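Local structure of uncharacterized protein (Helicobacter pylori, 4O5J) at residues A[81-86]-A[251-256]; A[85-90]-A[171-176]; A[89-94]-A[194-199]; A[299-304]-A[348-353]. The protein is the sialic acid-binding adhesin SabA, an outer membrane protein whose extracellular domain probably helps the bacterium attach to sialylated host sugars. One frame throughout, in Å; residues are numbered along the deposited sequence.

Contact 1: residues A[81-86]-A[251-256]; sequences SPIFNA and PILQQA
The helical turns of Ile-83 and Ala-256 run nearly antiparallel, at 155°, with 10.6 Å between the axes of the short segments. This is helix-on-helix packing in the helical core of the adhesion domain, between helix 82-101 and helix 241-268. The contact is apolar and buried. Leu-253 does most of the reaching. Its CG lies anti to the backbone N (chi1 -156°), and this carries the two methyls across to Ala-86. Leu-253 CD1 meets Ala-86 CB at 3.9 Å. Leu-253 CD2 lies against the backbone of the same residue, 3.8 Å from Ala-86 O. The leucine fork thus touches both the methyl and the carbonyl of one small residue. One turn back toward the helix start, Ile-83 uses two branches. Ile-83 CD1 meets Ala-256 CB at 4.1 Å, and Ile-83 CG2 faces Leu-253 CD1 at 4.3 Å. The two alanine methyls, Ala-86 CB and Ala-256 CB, both point into the contact. Ile-304 of helix 281-309 also packs on Leu-253, and Val-297 of that helix packs on Ile-83. The start of helix 82-101 is fixed by polar bonds. Asn-74 takes part through two atoms, its O hydrogen-bonded to Ser-81 OG and its OD1 to Ile-83 N. Ser-81 is the N-cap, and its OG accepts from Phe-84 N at 3.0 Å, with an N-H...O angle of 150°.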
loop_
_atom_site.group_PDB
_atom_site.type_symbol
_atom_site.label_atom_id
_atom_site.label_comp_id
_atom_site.label_asym_id
_atom_site.label_seq_id
_atom_site.Cartn_x
_atom_site.Cartn_y
_atom_site.Cartn_z
ATOM N N SER A 81 -10.713 -6.224 -5.416
ATOM C CA SER A 81 -9.923 -6.302 -4.212
ATOM C C SER A 81 -8.966 -5.163 -4.158
ATOM O O SER A 81 -8.032 -5.096 -4.966
ATOM C CB SER A 81 -9.115 -7.607 -4.193
ATOM O OG SER A 81 -8.091 -7.564 -3.226
ATOM N N PRO A 82 -9.161 -4.266 -3.188
ATOM C CA PRO A 82 -8.249 -3.119 -3.034
ATOM C C PRO A 82 -6.803 -3.556 -2.757
ATOM O O PRO A 82 -5.883 -2.983 -3.339
ATOM C CB PRO A 82 -8.829 -2.336 -1.837
ATOM C CG PRO A 82 -10.274 -2.714 -1.830
ATOM C CD PRO A 82 -10.338 -4.179 -2.322
ATOM N N ILE A 83 -6.592 -4.554 -1.908
ATOM C CA ILE A 83 -5.216 -5.022 -1.672
ATOM C C ILE A 83 -4.624 -5.687 -2.919
ATOM O O ILE A 83 -3.428 -5.546 -3.197
ATOM C CB ILE A 83 -5.137 -5.956 -0.455
ATOM C CG1 ILE A 83 -5.531 -5.200 0.816
ATOM C CG2 ILE A 83 -3.728 -6.558 -0.289
ATOM C CD1 ILE A 83 -4.743 -3.862 0.958
ATOM N N PHE A 84 -5.433 -6.374 -3.708
ATOM C CA PHE A 84 -4.895 -7.025 -4.889
ATOM C C PHE A 84 -4.475 -5.946 -5.866
ATOM O O PHE A 84 -3.404 -6.014 -6.503
ATOM C CB PHE A 84 -5.941 -7.931 -5.559
ATOM C CG PHE A 84 -5.433 -8.605 -6.800
ATOM C CD1 PHE A 84 -4.757 -9.841 -6.727
ATOM C CD2 PHE A 84 -5.609 -8.009 -8.051
ATOM C CE1 PHE A 84 -4.265 -10.454 -7.893
ATOM C CE2 PHE A 84 -5.140 -8.607 -9.211
ATOM C CZ PHE A 84 -4.468 -9.848 -9.135
ATOM N N ASN A 85 -5.330 -4.937 -6.012
ATOM C CA ASN A 85 -5.032 -3.819 -6.880
ATOM C C ASN A 85 -3.735 -3.092 -6.388
ATOM O O ASN A 85 -2.890 -2.682 -7.191
ATOM C CB ASN A 85 -6.187 -2.845 -6.972
ATOM C CG ASN A 85 -5.742 -1.580 -7.718
ATOM O OD1 ASN A 85 -5.624 -1.558 -8.955
ATOM N ND2 ASN A 85 -5.388 -0.529 -6.954
ATOM N N ALA A 86 -3.596 -2.941 -5.070
ATOM C CA ALA A 86 -2.392 -2.327 -4.512
ATOM C C ALA A 86 -1.164 -3.176 -4.913
ATOM O O ALA A 86 -0.127 -2.645 -5.325
ATOM C CB ALA A 86 -2.511 -2.223 -3.002
ATOM N N PRO A 251 7.171 -4.230 2.269
ATOM C CA PRO A 251 6.854 -4.778 3.586
ATOM C C PRO A 251 5.499 -4.310 4.076
ATOM O O PRO A 251 4.795 -5.080 4.723
ATOM C CB PRO A 251 7.945 -4.210 4.508
ATOM C CG PRO A 251 9.041 -3.804 3.603
ATOM C CD PRO A 251 8.387 -3.401 2.307
ATOM N N ILE A 252 5.121 -3.074 3.749
ATOM C CA ILE A 252 3.799 -2.575 4.148
ATOM C C ILE A 252 2.710 -3.425 3.497
ATOM O O ILE A 252 1.740 -3.835 4.149
ATOM C CB ILE A 252 3.587 -1.093 3.761
ATOM C CG1 ILE A 252 4.479 -0.204 4.608
ATOM C CG2 ILE A 252 2.144 -0.684 3.934
ATOM C CD1 ILE A 252 4.475 1.292 4.148
ATOM N N LEU A 253 2.864 -3.683 2.201
ATOM C CA LEU A 253 1.897 -4.480 1.471
ATOM C C LEU A 253 1.895 -5.963 2.012
ATOM O O LEU A 253 0.838 -6.552 2.210
ATOM C CB LEU A 253 2.224 -4.421 0.008
ATOM C CG LEU A 253 1.103 -4.680 -0.932
ATOM C CD1 LEU A 253 -0.188 -4.073 -0.494
ATOM C CD2 LEU A 253 1.525 -4.071 -2.233
ATOM N N GLN A 254 3.078 -6.523 2.307
ATOM C CA GLN A 254 3.162 -7.870 2.904
ATOM C C GLN A 254 2.390 -7.905 4.182
ATOM O O GLN A 254 1.636 -8.858 4.450
ATOM C CB GLN A 254 4.579 -8.344 3.169
ATOM C CG GLN A 254 5.367 -8.555 1.893
ATOM C CD GLN A 254 6.883 -8.710 2.108
ATOM O OE1 GLN A 254 7.512 -7.868 2.786
ATOM N NE2 GLN A 254 7.487 -9.783 1.535
ATOM N N GLN A 255 2.512 -6.822 4.949
ATOM C CA GLN A 255 1.811 -6.731 6.209
ATOM C C GLN A 255 0.292 -6.687 5.950
ATOM O O GLN A 255 -0.499 -7.395 6.590
ATOM C CB GLN A 255 2.323 -5.521 6.961
ATOM C CG GLN A 255 1.880 -5.490 8.368
ATOM C CD GLN A 255 2.310 -6.712 9.068
ATOM O OE1 GLN A 255 3.415 -7.177 8.786
ATOM N NE2 GLN A 255 1.445 -7.283 9.979
ATOM N N ALA A 256 -0.106 -5.907 4.956
ATOM C CA ALA A 256 -1.517 -5.784 4.586
ATOM C C ALA A 256 -2.098 -7.150 4.122
ATOM O O ALA A 256 -3.240 -7.494 4.437
ATOM C CB ALA A 256 -1.657 -4.750 3.474
#

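Contact 2: residues A[85-90]-A[171-176]; sequences NAVQAV and NNLCAL
An Asx turn at Asn-171 presents the loop 171-176 to Gln-88 and Val-87 on helix 82-101. The side-chain amide of Asn-171 holds the backbone of Leu-173 at two points. Asn-171 OD1 accepts from Leu-173 N at 3.1 Å, with the donor above the carbonyl plane. Asn-171 ND2 donates to Leu-173 O at 2.8 Å. The second bond is nearer the planes of both groups. Together they fix the rotation of the amide and the bend of the loop. OD1 also faces the helix, with Gln-88 NE2 2.9 Å from Asn-171 OD1. The two amide planes are turned 61° apart. Gln-88 gets there by a bend at chi2 (-66°), which folds its amide over the tip of Leu-173. Leu-173 CD1 lies 3.7 Å from Gln-88 NE2 and 3.9 Å from Gln-88 CD. Gln-88 and Leu-173 reach toward each other's backbones and pass side by side. Leu-173 CD1 also touches Val-87 CG1 at 4.3 Å. Gln-88 OE1 is hydrogen-bonded to Gln-163 NE2, which steadies the amide. Cys-174, next in the loop, forms a disulfide with Cys-179. The loop lies between helix 146-163 and helix 193-209 in the chain. Leu-173 and Val-87 both lean on the start of helix 193-209, at Ala-196 and Val-193. Gln-88 also touches Glu-346 of helix 343-396.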
loop_
_atom_site.group_PDB
_atom_site.type_symbol
_atom_site.label_atom_id
_atom_site.label_comp_id
_atom_site.label_asym_id
_atom_site.label_seq_id
_atom_site.Cartn_x
_atom_site.Cartn_y
_atom_site.Cartn_z
ATOM N N ASN A 85 -5.330 -4.937 -6.012
ATOM C CA ASN A 85 -5.032 -3.819 -6.880
ATOM C C ASN A 85 -3.735 -3.092 -6.388
ATOM O O ASN A 85 -2.890 -2.682 -7.191
ATOM C CB ASN A 85 -6.187 -2.845 -6.972
ATOM C CG ASN A 85 -5.742 -1.580 -7.718
ATOM O OD1 ASN A 85 -5.624 -1.558 -8.955
ATOM N ND2 ASN A 85 -5.388 -0.529 -6.954
ATOM N N ALA A 86 -3.596 -2.941 -5.070
ATOM C CA ALA A 86 -2.392 -2.327 -4.512
ATOM C C ALA A 86 -1.164 -3.176 -4.913
ATOM O O ALA A 86 -0.127 -2.645 -5.325
ATOM C CB ALA A 86 -2.511 -2.223 -3.002
ATOM N N VAL A 87 -1.269 -4.508 -4.775
ATOM C CA VAL A 87 -0.189 -5.375 -5.183
ATOM C C VAL A 87 0.188 -5.164 -6.656
ATOM O O VAL A 87 1.374 -5.075 -6.989
ATOM C CB VAL A 87 -0.549 -6.871 -4.962
ATOM C CG1 VAL A 87 0.504 -7.775 -5.565
ATOM C CG2 VAL A 87 -0.722 -7.155 -3.474
ATOM N N GLN A 88 -0.799 -5.085 -7.537
ATOM C CA GLN A 88 -0.550 -4.824 -8.941
ATOM C C GLN A 88 0.265 -3.542 -9.127
ATOM O O GLN A 88 1.267 -3.521 -9.892
ATOM C CB GLN A 88 -1.845 -4.720 -9.738
ATOM C CG GLN A 88 -2.476 -6.063 -10.109
ATOM C CD GLN A 88 -1.610 -6.895 -11.094
ATOM O OE1 GLN A 88 -0.496 -6.505 -11.535
ATOM N NE2 GLN A 88 -2.138 -8.043 -11.465
ATOM N N ALA A 89 -0.137 -2.485 -8.448
ATOM C CA ALA A 89 0.578 -1.188 -8.559
ATOM C C ALA A 89 2.025 -1.323 -8.100
ATOM O O ALA A 89 2.960 -0.879 -8.789
ATOM C CB ALA A 89 -0.127 -0.099 -7.736
ATOM N N VAL A 90 2.236 -1.924 -6.945
ATOM C CA VAL A 90 3.580 -2.014 -6.371
ATOM C C VAL A 90 4.498 -2.868 -7.261
ATOM O O VAL A 90 5.619 -2.448 -7.575
ATOM C CB VAL A 90 3.526 -2.565 -4.937
ATOM C CG1 VAL A 90 4.940 -2.878 -4.410
ATOM C CG2 VAL A 90 2.791 -1.552 -4.059
ATOM N N ASN A 171 -2.819 -11.784 -16.813
ATOM C CA ASN A 171 -2.465 -11.737 -15.425
ATOM C C ASN A 171 -2.074 -13.104 -14.876
ATOM O O ASN A 171 -2.793 -14.046 -15.062
ATOM C CB ASN A 171 -3.635 -11.187 -14.606
ATOM C CG ASN A 171 -3.396 -11.340 -13.118
ATOM O OD1 ASN A 171 -2.456 -10.770 -12.534
ATOM N ND2 ASN A 171 -4.221 -12.117 -12.500
ATOM N N ASN A 172 -0.935 -13.190 -14.192
ATOM C CA ASN A 172 -0.501 -14.447 -13.593
ATOM C C ASN A 172 -0.597 -14.448 -12.067
ATOM O O ASN A 172 -0.254 -15.457 -11.434
ATOM C CB ASN A 172 0.918 -14.836 -14.038
ATOM C CG ASN A 172 1.217 -16.302 -13.776
ATOM O OD1 ASN A 172 0.345 -17.138 -13.929
ATOM N ND2 ASN A 172 2.438 -16.618 -13.367
ATOM N N LEU A 173 -1.069 -13.337 -11.480
ATOM C CA LEU A 173 -1.244 -13.257 -10.022
ATOM C C LEU A 173 -2.605 -13.751 -9.537
ATOM O O LEU A 173 -3.615 -13.321 -10.059
ATOM C CB LEU A 173 -1.022 -11.845 -9.516
ATOM C CG LEU A 173 0.384 -11.300 -9.700
ATOM C CD1 LEU A 173 0.354 -9.839 -9.350
ATOM C CD2 LEU A 173 1.368 -12.027 -8.815
ATOM N N CYS A 174 -2.633 -14.615 -8.514
ATOM C CA CYS A 174 -3.893 -15.162 -7.940
ATOM C C CYS A 174 -4.472 -14.218 -6.925
ATOM O O CYS A 174 -3.715 -13.455 -6.320
ATOM C CB CYS A 174 -3.618 -16.506 -7.211
ATOM S SG CYS A 174 -2.776 -17.576 -8.346
ATOM N N ALA A 175 -5.796 -14.313 -6.690
ATOM C CA ALA A 175 -6.423 -13.632 -5.581
ATOM C C ALA A 175 -5.707 -13.992 -4.268
ATOM O O ALA A 175 -4.954 -14.948 -4.224
ATOM C CB ALA A 175 -7.915 -13.970 -5.504
ATOM N N LEU A 176 -5.963 -13.243 -3.199
ATOM C CA LEU A 176 -5.298 -13.478 -1.939
ATOM C C LEU A 176 -5.659 -14.866 -1.403
ATOM O O LEU A 176 -4.938 -15.405 -0.588
ATOM C CB LEU A 176 -5.674 -12.422 -0.919
ATOM C CG LEU A 176 -4.713 -11.198 -0.806
ATOM C CD1 LEU A 176 -4.388 -10.598 -2.153
ATOM C CD2 LEU A 176 -5.255 -10.119 0.149
#

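Contact 3: residues A[89-94]-A[194-199]; sequences AVITSV and SNALNL
Ile-91 of helix 82-101 packs on Ala-196 and Leu-197 of helix 193-209, a buried helix-helix contact in the helical core of the adhesion domain. The closest alpha carbons are those of Ile-91 and Leu-197, 7.4 Å apart. From CB of Ile-91 the chain does not point straight at the other helix. CG2 turns away from the backbone N, and Ile-91 CG2 stays 5.2 Å from Ala-196 CB. CG1 lies beside the backbone N (chi1 -61°) and draws nearer, with Ile-91 CG1 4.3 Å from Ala-196 CB. A second bend (chi2 -56°) brings CD1 into the contact. There Ile-91 CD1 meets Ala-196 CB at 3.9 Å and Leu-197 CD2 at 4.1 Å. Ile-91 CD1 also lies 3.9 Å from Ala-196 O, so one methyl rests against a side chain, a carbonyl and a leucine branch at once. Leu-159 and Gln-163 of helix 146-163 also touch Ile-91. Val-90, the next residue back, faces the same helix more loosely and also packs on Met-249 and Leu-253 of helix 241-268 and Ile-304 of helix 281-309. Val-90 O accepts from two donors, Val-94 N at 2.9 Å and Ser-93 OG at 2.8 Å.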
loop_
_atom_site.group_PDB
_atom_site.type_symbol
_atom_site.label_atom_id
_atom_site.label_comp_id
_atom_site.label_asym_id
_atom_site.label_seq_id
_atom_site.Cartn_x
_atom_site.Cartn_y
_atom_site.Cartn_z
ATOM N N ALA A 89 -0.137 -2.485 -8.448
ATOM C CA ALA A 89 0.578 -1.188 -8.559
ATOM C C ALA A 89 2.025 -1.323 -8.100
ATOM O O ALA A 89 2.960 -0.879 -8.789
ATOM C CB ALA A 89 -0.127 -0.099 -7.736
ATOM N N VAL A 90 2.236 -1.924 -6.945
ATOM C CA VAL A 90 3.580 -2.014 -6.371
ATOM C C VAL A 90 4.498 -2.868 -7.261
ATOM O O VAL A 90 5.619 -2.448 -7.575
ATOM C CB VAL A 90 3.526 -2.565 -4.937
ATOM C CG1 VAL A 90 4.940 -2.878 -4.410
ATOM C CG2 VAL A 90 2.791 -1.552 -4.059
ATOM N N ILE A 91 4.017 -4.021 -7.715
ATOM C CA ILE A 91 4.822 -4.892 -8.606
ATOM C C ILE A 91 5.149 -4.183 -9.913
ATOM O O ILE A 91 6.293 -4.159 -10.347
ATOM C CB ILE A 91 4.079 -6.234 -8.929
ATOM C CG1 ILE A 91 3.792 -7.072 -7.677
ATOM C CG2 ILE A 91 4.935 -7.083 -9.859
ATOM C CD1 ILE A 91 4.994 -7.398 -6.857
ATOM N N THR A 92 4.133 -3.610 -10.547
ATOM C CA THR A 92 4.328 -2.845 -11.767
ATOM C C THR A 92 5.398 -1.756 -11.563
ATOM O O THR A 92 6.243 -1.513 -12.437
ATOM C CB THR A 92 3.045 -2.168 -12.178
ATOM O OG1 THR A 92 2.078 -3.179 -12.480
ATOM C CG2 THR A 92 3.267 -1.317 -13.405
ATOM N N SER A 93 5.388 -1.123 -10.385
ATOM C CA SER A 93 6.313 -0.039 -10.171
ATOM C C SER A 93 7.754 -0.588 -9.920
ATOM O O SER A 93 8.756 0.026 -10.318
ATOM C CB SER A 93 5.785 0.927 -9.113
ATOM O OG SER A 93 5.885 0.352 -7.873
ATOM N N VAL A 94 7.854 -1.739 -9.248
ATOM C CA VAL A 94 9.152 -2.383 -9.082
ATOM C C VAL A 94 9.741 -2.757 -10.450
ATOM O O VAL A 94 10.933 -2.505 -10.736
ATOM C CB VAL A 94 9.044 -3.657 -8.192
ATOM C CG1 VAL A 94 10.353 -4.447 -8.256
ATOM C CG2 VAL A 94 8.700 -3.291 -6.746
ATOM N N SER A 194 2.078 -13.337 -2.433
ATOM C CA SER A 194 3.212 -13.416 -1.496
ATOM C C SER A 194 4.482 -13.774 -2.229
ATOM O O SER A 194 5.561 -13.289 -1.895
ATOM C CB SER A 194 2.989 -14.421 -0.418
ATOM O OG SER A 194 1.900 -13.897 0.324
ATOM N N ASN A 195 4.373 -14.642 -3.224
ATOM C CA ASN A 195 5.563 -15.033 -4.016
ATOM C C ASN A 195 6.076 -13.797 -4.776
ATOM O O ASN A 195 7.258 -13.514 -4.784
ATOM C CB ASN A 195 5.155 -16.125 -5.014
ATOM C CG ASN A 195 6.259 -16.478 -5.952
ATOM O OD1 ASN A 195 7.339 -16.790 -5.492
ATOM N ND2 ASN A 195 6.043 -16.364 -7.250
ATOM N N ALA A 196 5.168 -13.037 -5.376
ATOM C CA ALA A 196 5.580 -11.835 -6.132
ATOM C C ALA A 196 6.207 -10.794 -5.169
ATOM O O ALA A 196 7.297 -10.260 -5.463
ATOM C CB ALA A 196 4.392 -11.274 -6.874
ATOM N N LEU A 197 5.558 -10.534 -4.035
ATOM C CA LEU A 197 6.096 -9.568 -3.067
ATOM C C LEU A 197 7.476 -10.001 -2.592
ATOM O O LEU A 197 8.390 -9.183 -2.433
ATOM C CB LEU A 197 5.166 -9.340 -1.897
ATOM C CG LEU A 197 3.878 -8.634 -2.342
ATOM C CD1 LEU A 197 2.910 -8.583 -1.192
ATOM C CD2 LEU A 197 4.194 -7.224 -2.856
ATOM N N ASN A 198 7.649 -11.322 -2.376
ATOM C CA ASN A 198 8.933 -11.822 -1.927
ATOM C C ASN A 198 10.052 -11.618 -2.995
ATOM O O ASN A 198 11.164 -11.255 -2.670
ATOM C CB ASN A 198 8.788 -13.328 -1.596
ATOM C CG ASN A 198 10.121 -13.925 -1.217
ATOM O OD1 ASN A 198 10.728 -14.599 -1.992
ATOM N ND2 ASN A 198 10.598 -13.612 -0.065
ATOM N N LEU A 199 9.732 -11.864 -4.261
ATOM C CA LEU A 199 10.704 -11.657 -5.307
ATOM C C LEU A 199 11.037 -10.145 -5.389
ATOM O O LEU A 199 12.209 -9.757 -5.509
ATOM C CB LEU A 199 10.172 -12.185 -6.637
ATOM C CG LEU A 199 10.097 -13.711 -6.749
ATOM C CD1 LEU A 199 9.257 -14.114 -7.963
ATOM C CD2 LEU A 199 11.481 -14.323 -6.818
#

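Contact 4: residues A[299-304]-A[348-353]; sequences SYAQDI and QTIKNN
Ala-301 and Ile-350 meet between two helical turns, one closed by Asp-303 N to Ser-299 O at 2.8 Å and the other by Asn-352 N to Gln-348 O, also 2.8 Å. No hydrogen bond joins the two helices here. Their backbones come near, with 6.6 Å between the alpha carbons of Ala-301 and Ile-350. The two branches of Ile-350 have separate partners. Ile-350 CG2 comes up to the backbone carbonyl, 3.4 Å from Ala-301 O, and lies 4.2 Å from Ala-301 CB. The longer branch is fully extended at chi2 (-179°). This carries CD1 on to the next turn, where Ile-350 CD1 touches Ile-304 CG2 at 3.9 Å. The two isoleucine side chains lie roughly perpendicular. A small alanine leaves room for the close approach, and Ile-350 packs against it. Ile-304 also packs on Leu-253 and Val-90, and Ile-350 on Asn-85 and Phe-305. The contact therefore sits where helices 281-309 and 343-396 meet helix 82-101, with helix 241-268 nearby. Such close apolar packing is in keeping with the mainly helical, tetratricopeptide-repeat-like fold of the adhesin.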
loop_
_atom_site.group_PDB
_atom_site.type_symbol
_atom_site.label_atom_id
_atom_site.label_comp_id
_atom_site.label_asym_id
_atom_site.label_seq_id
_atom_site.Cartn_x
_atom_site.Cartn_y
_atom_site.Cartn_z
ATOM N N SER A 299 -5.920 1.441 5.904
ATOM C CA SER A 299 -4.929 2.381 6.279
ATOM C C SER A 299 -3.568 2.012 5.623
ATOM O O SER A 299 -2.810 2.916 5.196
ATOM C CB SER A 299 -4.883 2.425 7.793
ATOM O OG SER A 299 -3.733 3.093 8.090
ATOM N N TYR A 300 -3.258 0.705 5.533
ATOM C CA TYR A 300 -2.043 0.288 4.825
ATOM C C TYR A 300 -2.133 0.678 3.364
ATOM O O TYR A 300 -1.134 1.085 2.759
ATOM C CB TYR A 300 -1.833 -1.218 4.898
ATOM C CG TYR A 300 -1.237 -1.704 6.214
ATOM C CD1 TYR A 300 -0.208 -0.995 6.851
ATOM C CD2 TYR A 300 -1.685 -2.879 6.803
ATOM C CE1 TYR A 300 0.330 -1.452 8.037
ATOM C CE2 TYR A 300 -1.151 -3.346 7.989
ATOM C CZ TYR A 300 -0.153 -2.650 8.596
ATOM O OH TYR A 300 0.323 -3.164 9.778
ATOM N N ALA A 301 -3.309 0.514 2.772
ATOM C CA ALA A 301 -3.489 0.906 1.357
ATOM C C ALA A 301 -3.277 2.424 1.243
ATOM O O ALA A 301 -2.638 2.915 0.302
ATOM C CB ALA A 301 -4.868 0.570 0.871
ATOM N N GLN A 302 -3.762 3.176 2.214
ATOM C CA GLN A 302 -3.531 4.608 2.185
ATOM C C GLN A 302 -2.034 4.900 2.283
ATOM O O GLN A 302 -1.545 5.773 1.569
ATOM C CB GLN A 302 -4.318 5.277 3.277
ATOM C CG GLN A 302 -3.971 6.725 3.422
ATOM C CD GLN A 302 -4.983 7.366 4.252
ATOM O OE1 GLN A 302 -5.944 7.912 3.740
ATOM N NE2 GLN A 302 -4.799 7.299 5.538
ATOM N N ASP A 303 -1.298 4.170 3.141
ATOM C CA ASP A 303 0.145 4.373 3.252
ATOM C C ASP A 303 0.791 4.200 1.895
ATOM O O ASP A 303 1.667 4.981 1.493
ATOM C CB ASP A 303 0.764 3.381 4.231
ATOM C CG ASP A 303 0.345 3.624 5.695
ATOM O OD1 ASP A 303 0.023 4.789 6.015
ATOM O OD2 ASP A 303 0.368 2.663 6.550
ATOM N N ILE A 304 0.361 3.177 1.150
ATOM C CA ILE A 304 0.970 2.946 -0.175
ATOM C C ILE A 304 0.647 4.092 -1.151
ATOM O O ILE A 304 1.501 4.530 -1.889
ATOM C CB ILE A 304 0.541 1.570 -0.742
ATOM C CG1 ILE A 304 1.283 0.460 0.021
ATOM C CG2 ILE A 304 0.834 1.490 -2.242
ATOM C CD1 ILE A 304 0.369 -0.663 0.244
ATOM N N GLN A 348 -4.448 5.425 -8.876
ATOM C CA GLN A 348 -5.667 6.215 -8.628
ATOM C C GLN A 348 -6.735 5.321 -8.023
ATOM O O GLN A 348 -7.505 5.734 -7.171
ATOM C CB GLN A 348 -6.183 6.832 -9.903
ATOM C CG GLN A 348 -5.244 7.924 -10.451
ATOM C CD GLN A 348 -4.861 8.991 -9.407
ATOM O OE1 GLN A 348 -5.738 9.625 -8.795
ATOM N NE2 GLN A 348 -3.547 9.203 -9.218
ATOM N N THR A 349 -6.777 4.071 -8.465
ATOM C CA THR A 349 -7.735 3.122 -7.875
ATOM C C THR A 349 -7.498 2.928 -6.369
ATOM O O THR A 349 -8.472 2.786 -5.606
ATOM C CB THR A 349 -7.701 1.790 -8.612
ATOM O OG1 THR A 349 -8.101 2.014 -9.976
ATOM C CG2 THR A 349 -8.583 0.734 -7.969
ATOM N N ILE A 350 -6.237 2.885 -5.932
ATOM C CA ILE A 350 -5.945 2.813 -4.509
ATOM C C ILE A 350 -6.557 4.035 -3.823
ATOM O O ILE A 350 -7.201 3.916 -2.793
ATOM C CB ILE A 350 -4.457 2.855 -4.214
ATOM C CG1 ILE A 350 -3.732 1.757 -4.967
ATOM C CG2 ILE A 350 -4.257 2.654 -2.729
ATOM C CD1 ILE A 350 -2.236 1.762 -4.673
ATOM N N LYS A 351 -6.326 5.203 -4.393
ATOM C CA LYS A 351 -6.878 6.453 -3.808
ATOM C C LYS A 351 -8.413 6.405 -3.734
ATOM O O LYS A 351 -9.005 6.740 -2.701
ATOM C CB LYS A 351 -6.446 7.655 -4.647
ATOM C CG LYS A 351 -7.053 8.994 -4.198
ATOM C CD LYS A 351 -6.686 10.120 -5.161
ATOM C CE LYS A 351 -7.435 11.389 -4.769
ATOM N NZ LYS A 351 -7.115 12.372 -5.799
ATOM N N ASN A 352 -9.066 5.975 -4.814
ATOM C CA ASN A 352 -10.532 5.834 -4.781
ATOM C C ASN A 352 -11.021 4.801 -3.803
ATOM O O ASN A 352 -12.020 5.045 -3.120
ATOM C CB ASN A 352 -11.061 5.489 -6.146
ATOM C CG ASN A 352 -10.760 6.572 -7.130
ATOM O OD1 ASN A 352 -10.395 7.674 -6.735
ATOM N ND2 ASN A 352 -10.891 6.280 -8.420
ATOM N N ASN A 353 -10.344 3.640 -3.734
ATOM C CA ASN A 353 -10.744 2.600 -2.789
ATOM C C ASN A 353 -10.668 3.128 -1.362
ATOM O O ASN A 353 -11.577 2.927 -0.563
ATOM C CB ASN A 353 -9.801 1.412 -2.883
ATOM C CG ASN A 353 -9.988 0.630 -4.145
ATOM O OD1 ASN A 353 -10.995 0.782 -4.848
ATOM N ND2 ASN A 353 -9.031 -0.209 -4.459
#

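Overall arrangement
Contacts 1, 2 and 3 all use helix 82-101, in overlapping segments that advance along it. Contacts 1 and 2 share Asn-85 and Ala-86, and contacts 2 and 3 share Ala-89 and Val-90. Contact 4 does not use this helix but touches it, through Asn-85 and Val-90. Contacts 1, 3 and 4 are buried, apolar helix pairs built on alanine and isoleucine, with leucine in contacts 1 and 3. Contact 2 is partly buried and mixes apolar groups with side-chain amides, as suits a loop laid against a helix. Leu-253 joins contact 1 to contact 4 through Ile-304. Contacts 1 and 4 are the most central: their centres lie about 5 and 6 Å from the centre of the chain.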